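Local coordinates for protein ornithine carbamoyltransferase, anabolic (Campylobacter jejuni subsp. jejuni, PDB 3TPF) that probably transfers the carbamoyl group of carbamoyl phosphate to L-ornithine, giving L-citrulline and phosphate on the pathway to arginine, at residues B[166-170]-B[194-200]. Residues are numbered along the deposited sequence; the frame is centred on the assembly and turned at random.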
ATOM      1  N   ALA B 166      12.964 -31.862  -7.471  1.00 43.73           N
ATOM      2  CA  ALA B 166      12.996 -33.323  -7.330  1.00 45.73           C
ATOM      3  C   ALA B 166      14.376 -33.830  -7.750  1.00 47.59           C
ATOM      4  O   ALA B 166      15.034 -34.636  -7.089  1.00 48.61           O
ATOM      5  CB  ALA B 166      11.913 -33.905  -8.208  1.00 46.48           C
ATOM      6  N   ALA B 167      14.795 -33.250  -8.851  1.00 48.01           N
ATOM      7  CA  ALA B 167      16.018 -33.606  -9.523  1.00 50.40           C
ATOM      8  C   ALA B 167      17.220 -33.323  -8.632  1.00 50.25           C
ATOM      9  O   ALA B 167      18.209 -34.141  -8.598  1.00 53.38           O
ATOM     10  CB  ALA B 167      16.158 -32.807 -10.831  1.00 50.40           C
ATOM     11  N   ILE B 168      17.167 -32.192  -7.948  1.00 47.13           N
ATOM     12  CA  ILE B 168      18.297 -31.787  -7.118  1.00 47.09           C
ATOM     13  C   ILE B 168      18.326 -32.627  -5.872  1.00 48.19           C
ATOM     14  O   ILE B 168      19.369 -33.156  -5.472  1.00 50.25           O
ATOM     15  CB  ILE B 168      18.283 -30.297  -6.753  1.00 44.54           C
ATOM     16  CG1 ILE B 168      18.503 -29.439  -8.009  1.00 44.41           C
ATOM     17  CG2 ILE B 168      19.399 -30.007  -5.771  1.00 44.40           C
ATOM     18  CD1 ILE B 168      18.236 -27.967  -7.906  1.00 42.15           C
ATOM     19  N   LEU B 169      17.144 -32.815  -5.295  1.00 47.48           N
ATOM     20  CA  LEU B 169      17.056 -33.380  -3.959  1.00 47.92           C
ATOM     21  C   LEU B 169      17.219 -34.874  -3.919  1.00 51.34           C
ATOM     22  O   LEU B 169      17.575 -35.437  -2.883  1.00 52.63           O
ATOM     23  CB  LEU B 169      15.765 -32.981  -3.334  1.00 45.92           C
ATOM     24  CG  LEU B 169      15.648 -31.536  -2.774  1.00 43.31           C
ATOM     25  CD1 LEU B 169      14.217 -31.452  -2.252  1.00 41.42           C
ATOM     26  CD2 LEU B 169      16.598 -31.175  -1.636  1.00 43.36           C
ATOM     27  N   GLY B 170      16.964 -35.516  -5.060  1.00 53.24           N
ATOM     28  CA  GLY B 170      17.017 -36.988  -5.175  1.00 56.50           C
ATOM     29  C   GLY B 170      15.674 -37.711  -4.966  1.00 57.27           C
ATOM     30  O   GLY B 170      15.617 -38.917  -4.676  1.00 60.85           O
ATOM     31  N   GLN B 194      20.843 -33.659 -13.495  1.00 66.01           N
ATOM     32  CA  GLN B 194      20.854 -33.597 -12.033  1.00 63.58           C
ATOM     33  C   GLN B 194      20.470 -34.929 -11.396  1.00 64.06           C
ATOM     34  O   GLN B 194      21.003 -35.279 -10.342  1.00 64.78           O
ATOM     35  CB  GLN B 194      19.938 -32.497 -11.525  1.00 60.66           C
ATOM     36  CG  GLN B 194      20.658 -31.190 -11.385  1.00 59.92           C
ATOM     37  CD  GLN B 194      21.774 -31.252 -10.377  1.00 60.75           C
ATOM     38  OE1 GLN B 194      21.810 -32.140  -9.529  1.00 61.37           O
ATOM     39  NE2 GLN B 194      22.719 -30.314 -10.484  1.00 61.12           N
ATOM     40  N   ALA B 195      19.539 -35.658 -12.017  1.00 63.56           N
ATOM     41  CA  ALA B 195      19.091 -36.932 -11.456  1.00 63.96           C
ATOM     42  C   ALA B 195      20.312 -37.872 -11.339  1.00 67.08           C
ATOM     43  O   ALA B 195      20.490 -38.555 -10.331  1.00 67.72           O
ATOM     44  CB  ALA B 195      18.002 -37.548 -12.302  1.00 64.19           C
ATOM     45  N   LEU B 196      21.168 -37.880 -12.366  1.00 68.71           N
ATOM     46  CA  LEU B 196      22.380 -38.714 -12.356  1.00 72.02           C
ATOM     47  C   LEU B 196      23.194 -38.551 -11.079  1.00 71.27           C
ATOM     48  O   LEU B 196      23.624 -39.530 -10.481  1.00 73.68           O
ATOM     49  CB  LEU B 196      23.282 -38.395 -13.554  1.00 73.83           C
ATOM     50  CG  LEU B 196      23.317 -39.286 -14.760  1.00 77.29           C
ATOM     51  CD1 LEU B 196      24.165 -38.558 -15.776  1.00 78.38           C
ATOM     52  CD2 LEU B 196      23.850 -40.602 -14.300  1.00 80.37           C
ATOM     53  N   ILE B 197      23.423 -37.308 -10.709  1.00 68.45           N
ATOM     54  CA  ILE B 197      24.224 -36.976  -9.513  1.00 68.19           C
ATOM     55  C   ILE B 197      23.509 -37.430  -8.265  1.00 67.00           C
ATOM     56  O   ILE B 197      24.098 -38.079  -7.424  1.00 69.03           O
ATOM     57  CB  ILE B 197      24.457 -35.440  -9.402  1.00 65.99           C
ATOM     58  CG1 ILE B 197      25.506 -34.998 -10.418  1.00 67.88           C
ATOM     59  CG2 ILE B 197      24.804 -34.977  -7.981  1.00 65.05           C
ATOM     60  CD1 ILE B 197      26.890 -35.593 -10.126  1.00 71.41           C
ATOM     61  N   SER B 198      22.231 -37.074  -8.173  1.00 63.88           N
ATOM     62  CA  SER B 198      21.421 -37.259  -6.947  1.00 62.57           C
ATOM     63  C   SER B 198      20.647 -38.563  -6.783  1.00 64.23           C
ATOM     64  O   SER B 198      20.022 -38.799  -5.753  1.00 63.42           O
ATOM     65  CB  SER B 198      20.342 -36.199  -6.882  1.00 58.85           C
ATOM     66  OG  SER B 198      19.293 -36.559  -7.748  1.00 58.48           O
ATOM     67  N   GLY B 199      20.609 -39.347  -7.843  1.00 66.58           N
ATOM     68  CA  GLY B 199      19.786 -40.563  -7.889  1.00 67.83           C
ATOM     69  C   GLY B 199      18.288 -40.385  -7.953  1.00 65.47           C
ATOM     70  O   GLY B 199      17.544 -41.234  -7.509  1.00 66.36           O
ATOM     71  N   ALA B 200      17.829 -39.257  -8.470  1.00 63.17           N
ATOM     72  CA  ALA B 200      16.393 -39.027  -8.701  1.00 61.33           C
ATOM     73  C   ALA B 200      15.787 -40.062  -9.647  1.00 64.58           C
ATOM     74  O   ALA B 200      16.344 -40.411 -10.718  1.00 66.86           O
ATOM     75  CB  ALA B 200      16.139 -37.660  -9.247  1.00 58.23           C
TER
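Ser198 lays its side chain over the final turn of helix 157-169, its CB against the carbonyl oxygens of Ala167 and Ile168. Here two neighbouring helices of the Rossmann-like Asp/Orn-binding domain meet at their C-terminal ends, just before strands 172-176 and 201-205 of its parallel sheet. Ser198 OG donates to Ala167 O across 2.8 Å, approaching at a C=O...O angle of 150° and tilted 29° from the carbonyl plane. Chi1 of 78° swings OG back over its own main chain, within reach of Ala200 N, which donates to it in an ST turn. One hydroxyl thus ties the neighbouring helix to the chain leaving its own. One turn earlier, Gln194 CB packs on Ala167 CB at 3.9 Å, and its bent chain carries CG alongside Ile168 CG1. Each helix is followed by a glycine with positive phi, Gly170 and Gly199, and there the chains approach to 4.1 Å between Gly170 CA and Ala200 CA. Ala167 also touches Ile202 of strand 201-205, while the side chain of Ile168 touches Lys13 and Ile16 of helix 13-28. Beside the glycines, the methyl of Ala200 rests on the side of the turn, its CB 3.9 Å from Ala166 O.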